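Local coordinates for protein adhesin (Neisseria gonorrhoeae, PDB 6GQ4) that probably mediates attachment of gonococci to host cells, may inhibit lysozyme as its MliC-like relatives do, and elicits bactericidal antibodies, at residues Lys24-Phe29 / Thr35-Ala40; Ile86-Thr89 / Ile95-Lys98. All blocks are in the same frame, centred on the assembly; numbering follows the deposited sequence.

Interaction 1 of 2, residues Lys24-Phe29 / Thr35-Ala40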
loop_
_atom_site.group_PDB
_atom_site.type_symbol
_atom_site.label_atom_id
_atom_site.label_comp_id
_atom_site.label_asym_id
_atom_site.label_seq_id
_atom_site.Cartn_x
_atom_site.Cartn_y
_atom_site.Cartn_z
ATOM N N LYS A 24 -7.543 -5.287 -0.986
ATOM C CA LYS A 24 -6.493 -5.738 -1.961
ATOM C C LYS A 24 -5.822 -4.499 -2.541
ATOM O O LYS A 24 -6.481 -3.563 -3.021
ATOM C CB LYS A 24 -7.072 -6.547 -3.129
ATOM C CG LYS A 24 -7.729 -7.835 -2.687
ATOM C CD LYS A 24 -8.076 -8.794 -3.765
ATOM C CE LYS A 24 -9.028 -9.812 -3.193
ATOM N NZ LYS A 24 -10.442 -9.471 -3.485
ATOM N N VAL A 25 -4.464 -4.564 -2.530
ATOM C CA VAL A 25 -3.626 -3.438 -2.936
ATOM C C VAL A 25 -2.688 -3.947 -4.058
ATOM O O VAL A 25 -2.089 -5.013 -3.880
ATOM C CB VAL A 25 -2.757 -2.863 -1.795
ATOM C CG1 VAL A 25 -1.917 -1.690 -2.291
ATOM C CG2 VAL A 25 -3.575 -2.459 -0.601
ATOM N N THR A 26 -2.693 -3.206 -5.160
ATOM C CA THR A 26 -1.777 -3.481 -6.272
ATOM C C THR A 26 -0.632 -2.446 -6.155
ATOM O O THR A 26 -0.887 -1.256 -6.119
ATOM C CB THR A 26 -2.482 -3.379 -7.625
ATOM O OG1 THR A 26 -3.568 -4.344 -7.607
ATOM C CG2 THR A 26 -1.522 -3.587 -8.763
ATOM N N TYR A 27 0.616 -2.957 -6.231
ATOM C CA TYR A 27 1.804 -2.139 -6.210
ATOM C C TYR A 27 2.489 -2.171 -7.574
ATOM O O TYR A 27 2.583 -3.243 -8.138
ATOM C CB TYR A 27 2.774 -2.637 -5.152
ATOM C CG TYR A 27 2.206 -2.576 -3.753
ATOM C CD1 TYR A 27 2.262 -1.413 -2.996
ATOM C CD2 TYR A 27 1.685 -3.703 -3.154
ATOM C CE1 TYR A 27 1.735 -1.399 -1.720
ATOM C CE2 TYR A 27 1.116 -3.701 -1.884
ATOM C CZ TYR A 27 1.190 -2.536 -1.151
ATOM O OH TYR A 27 0.655 -2.477 0.111
ATOM N N GLY A 28 2.831 -0.996 -8.068
ATOM C CA GLY A 28 3.714 -0.872 -9.223
ATOM C C GLY A 28 5.180 -0.929 -8.787
ATOM O O GLY A 28 5.568 -0.514 -7.692
ATOM N N PHE A 29 5.984 -1.522 -9.690
ATOM C CA PHE A 29 7.401 -1.726 -9.435
ATOM C C PHE A 29 8.188 -1.233 -10.634
ATOM O O PHE A 29 7.746 -1.346 -11.766
ATOM C CB PHE A 29 7.798 -3.184 -9.206
ATOM C CG PHE A 29 7.261 -3.758 -7.928
ATOM C CD1 PHE A 29 5.969 -4.234 -7.910
ATOM C CD2 PHE A 29 8.042 -3.822 -6.777
ATOM C CE1 PHE A 29 5.431 -4.731 -6.740
ATOM C CE2 PHE A 29 7.501 -4.313 -5.597
ATOM C CZ PHE A 29 6.197 -4.809 -5.610
ATOM N N THR A 35 9.090 0.307 -5.421
ATOM C CA THR A 35 7.713 0.532 -5.792
ATOM C C THR A 35 7.454 1.946 -6.320
ATOM O O THR A 35 8.205 2.887 -6.041
ATOM C CB THR A 35 6.742 0.268 -4.645
ATOM O OG1 THR A 35 6.956 1.223 -3.562
ATOM C CG2 THR A 35 6.877 -1.145 -4.128
ATOM N N THR A 36 6.419 2.072 -7.162
ATOM C CA THR A 36 6.101 3.312 -7.781
ATOM C C THR A 36 4.733 3.866 -7.335
ATOM O O THR A 36 4.492 5.090 -7.407
ATOM C CB THR A 36 6.095 3.180 -9.315
ATOM O OG1 THR A 36 5.212 2.117 -9.623
ATOM C CG2 THR A 36 7.474 2.882 -9.822
ATOM N N TYR A 37 3.857 2.980 -6.897
ATOM C CA TYR A 37 2.488 3.391 -6.504
ATOM C C TYR A 37 1.853 2.248 -5.765
ATOM O O TYR A 37 2.308 1.117 -5.858
ATOM C CB TYR A 37 1.657 3.844 -7.691
ATOM C CG TYR A 37 1.303 2.735 -8.658
ATOM C CD1 TYR A 37 0.252 1.867 -8.357
ATOM C CD2 TYR A 37 1.940 2.613 -9.896
ATOM C CE1 TYR A 37 -0.141 0.879 -9.251
ATOM C CE2 TYR A 37 1.576 1.591 -10.780
ATOM C CZ TYR A 37 0.534 0.731 -10.454
ATOM O OH TYR A 37 0.129 -0.292 -11.302
ATOM N N ALA A 38 0.784 2.610 -5.033
ATOM C CA ALA A 38 -0.192 1.641 -4.448
ATOM C C ALA A 38 -1.571 2.010 -4.959
ATOM O O ALA A 38 -1.880 3.203 -5.061
ATOM C CB ALA A 38 -0.131 1.614 -2.947
ATOM N N SER A 39 -2.363 0.978 -5.296
ATOM C CA SER A 39 -3.709 1.213 -5.808
ATOM C C SER A 39 -4.660 0.241 -5.115
ATOM O O SER A 39 -4.373 -0.941 -4.969
ATOM C CB SER A 39 -3.744 1.011 -7.339
ATOM O OG SER A 39 -5.056 1.153 -7.826
ATOM N N ALA A 40 -5.820 0.783 -4.719
ATOM C CA ALA A 40 -6.861 -0.013 -4.043
ATOM C C ALA A 40 -8.234 0.593 -4.327
ATOM O O ALA A 40 -8.411 1.788 -4.513
ATOM C CB ALA A 40 -6.587 -0.063 -2.570
#
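Tyr37 lays its phenol ring over the backbone of Gly28, a clear case of a glycine in one strand receiving an aromatic side chain from the next. From CB, the first torsion (chi1 68°) puts CG between the backbone N and the carbonyl carbon and turns the ring back across the neighbouring strand. Gly28 N stands above the centre of the Tyr37 ring, 3.6 Å from its plane. CG and CD1 lie near this nitrogen, and CD1 also passes Thr26 O, while Tyr37 CE1 lies 3.9 Å from Thr26 O. On the other flank CD2 lies near Gly28 CA, and Tyr37 CE2 reaches Gly28 CA at 3.6 Å. The CA-H thus makes a CH-pi contact over the ring face, with Gly28 CA 3.8 Å from the centroid of the Tyr37 ring. Farther out, CZ is near both Gly28 N and CA, and OH stays close to Gly28 CA.

The two segments form a beta hairpin within the antiparallel sheet of this ACP-like domain. Two bonds tie Thr26 to Ser39; that from Thr26 N to Ser39 O (2.8 Å) is nearly straight, at 166°. Around Gly28 the register slips by one residue: its N donates to Tyr37 O, while its O accepts from Thr36 N, which stands 55° out of the carbonyl plane.

On the opposite face of the hairpin, Ala38 CB packs against Val25 CG1 and Tyr27 CE1, at 3.8 Å from the latter, and Leu71 touches all three residues. Tyr27 OH is hydrogen-bonded to Tyr15 OH, next to the sodium site to which Tyr15 belongs. Nearer the turn, Thr35 CG2 meets Phe29 CE2 at 3.5 Å, while Thr35 OG1 bonds to Tyr63 OH.

Interaction 2 of 2, residues Ile86-Thr89 / Ile95-Lys98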
loop_
_atom_site.group_PDB
_atom_site.type_symbol
_atom_site.label_atom_id
_atom_site.label_comp_id
_atom_site.label_asym_id
_atom_site.label_seq_id
_atom_site.Cartn_x
_atom_site.Cartn_y
_atom_site.Cartn_z
ATOM N N ILE A 86 0.302 -3.040 6.554
ATOM C CA ILE A 86 -0.043 -1.686 6.069
ATOM C C ILE A 86 -1.184 -1.082 6.915
ATOM O O ILE A 86 -1.924 -1.780 7.631
ATOM C CB ILE A 86 -0.424 -1.745 4.569
ATOM C CG1 ILE A 86 -1.799 -2.385 4.370
ATOM C CG2 ILE A 86 0.656 -2.452 3.723
ATOM C CD1 ILE A 86 -2.361 -2.131 3.012
ATOM N N MET A 87 -1.349 0.220 6.729
ATOM C CA MET A 87 -2.534 0.930 7.146
ATOM C C MET A 87 -2.885 1.965 6.066
ATOM O O MET A 87 -2.044 2.433 5.320
ATOM C CB MET A 87 -2.356 1.543 8.547
ATOM C CG MET A 87 -1.337 2.595 8.800
ATOM S SD MET A 87 -1.602 3.233 10.551
ATOM C CE MET A 87 -2.077 4.938 10.265
ATOM N N ILE A 88 -4.202 2.230 5.908
ATOM C CA ILE A 88 -4.684 3.272 5.015
ATOM C C ILE A 88 -5.475 4.284 5.863
ATOM O O ILE A 88 -6.373 3.877 6.614
ATOM C CB ILE A 88 -5.520 2.701 3.848
ATOM C CG1 ILE A 88 -4.676 1.706 3.041
ATOM C CG2 ILE A 88 -6.100 3.780 2.952
ATOM C CD1 ILE A 88 -5.426 0.886 2.003
ATOM N N THR A 89 -5.124 5.552 5.669
ATOM C CA THR A 89 -5.714 6.733 6.323
ATOM C C THR A 89 -6.537 7.497 5.271
ATOM O O THR A 89 -6.097 7.669 4.142
ATOM C CB THR A 89 -4.615 7.589 6.995
ATOM O OG1 THR A 89 -3.889 6.784 7.927
ATOM C CG2 THR A 89 -5.157 8.768 7.761
ATOM N N ILE A 95 -8.341 6.487 10.198
ATOM C CA ILE A 95 -7.809 5.259 9.682
ATOM C C ILE A 95 -8.988 4.414 9.196
ATOM O O ILE A 95 -9.934 4.115 9.969
ATOM C CB ILE A 95 -6.914 4.551 10.718
ATOM C CG1 ILE A 95 -5.818 5.482 11.249
ATOM C CG2 ILE A 95 -6.319 3.266 10.153
ATOM C CD1 ILE A 95 -5.098 4.953 12.481
ATOM N N VAL A 96 -8.970 4.038 7.918
ATOM C CA VAL A 96 -10.110 3.319 7.372
ATOM C C VAL A 96 -9.748 1.847 7.088
ATOM O O VAL A 96 -10.651 0.999 6.939
ATOM C CB VAL A 96 -10.713 4.065 6.166
ATOM C CG1 VAL A 96 -11.299 5.403 6.603
ATOM C CG2 VAL A 96 -9.732 4.241 5.026
ATOM N N PHE A 97 -8.440 1.523 7.043
ATOM C CA PHE A 97 -7.999 0.146 7.146
ATOM C C PHE A 97 -6.803 0.095 8.103
ATOM O O PHE A 97 -5.779 0.772 7.880
ATOM C CB PHE A 97 -7.583 -0.418 5.783
ATOM C CG PHE A 97 -8.708 -0.567 4.797
ATOM C CD1 PHE A 97 -9.526 -1.690 4.833
ATOM C CD2 PHE A 97 -8.959 0.419 3.847
ATOM C CE1 PHE A 97 -10.549 -1.836 3.920
ATOM C CE2 PHE A 97 -9.987 0.264 2.931
ATOM C CZ PHE A 97 -10.784 -0.861 2.981
ATOM N N LYS A 98 -6.979 -0.664 9.190
ATOM C CA LYS A 98 -6.124 -0.602 10.359
ATOM C C LYS A 98 -5.462 -1.959 10.571
ATOM O O LYS A 98 -6.139 -3.020 10.483
ATOM C CB LYS A 98 -6.917 -0.230 11.621
ATOM C CG LYS A 98 -6.071 0.064 12.851
ATOM C CD LYS A 98 -6.827 0.781 13.976
ATOM C CE LYS A 98 -6.053 0.839 15.284
ATOM N NZ LYS A 98 -4.677 1.367 15.107
#
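Ile88 and Phe97 stand side by side across a classic beta bulge, their side chains pointing the same way from the two arms of an antiparallel hairpin. Ile88 CD1 comes 4.0 Å from Phe97 CD2, meeting the ring obliquely. Both groups leave the backbone alike: in each residue the first torsion sets the outgoing carbon (CG1 of Ile88, CG of Phe97) opposite the carbonyl carbon, with chi1 -59° and -67°, and this keeps the two chains alongside one another. Beyond the pair, Leu71 touches Ile88, while Lys21 makes a cation-pi contact with the Phe97 ring and a hydrogen bond to Val96 O.

The bulge arises because Val96 and Phe97 together face the single residue Ile88. Ile88 O is gripped twice, by Val96 N at 2.9 Å and by Phe97 N at 3.2 Å, and Ile88 N in turn donates to Phe97 O. In the conformer given, Val96 CG2 lies 4.2 Å from Ile88 CG2, a contact that depends on which of its two conformers is taken.

The other face of the hairpin carries a crossed arrangement. Ile95 runs obliquely to both Met87 and Thr89, its CG1 passing Thr89 OG1 at 4.1 Å. Met87 bends at chi3 (-115°), swinging its terminal methyl toward Ile95, and Met87 CE ends 3.7 Å from Ile95 CD1.

In the fold
From the N terminus, strand 9-16 comes first and pairs with strand 22-29, which then turns back through five residues into strand 35-42; interaction 1 closes that loop. The chain continues through strands 45-50, 61-63 and 70-73 before strand 86-89, and interaction 2 closes a second five-residue loop into strand 95-102. The two hairpins therefore follow in series, neither nested nor crossed. Strand 9-16 lies between 22-29 and 95-102 in the sheet, joining the two hairpins, and their centres are about 15 Å apart. They also touch directly: Ile86 CG2 packs 3.6 Å from Tyr27 OH, and Ile86 CD1 lies 3.8 Å from Val25 CG2.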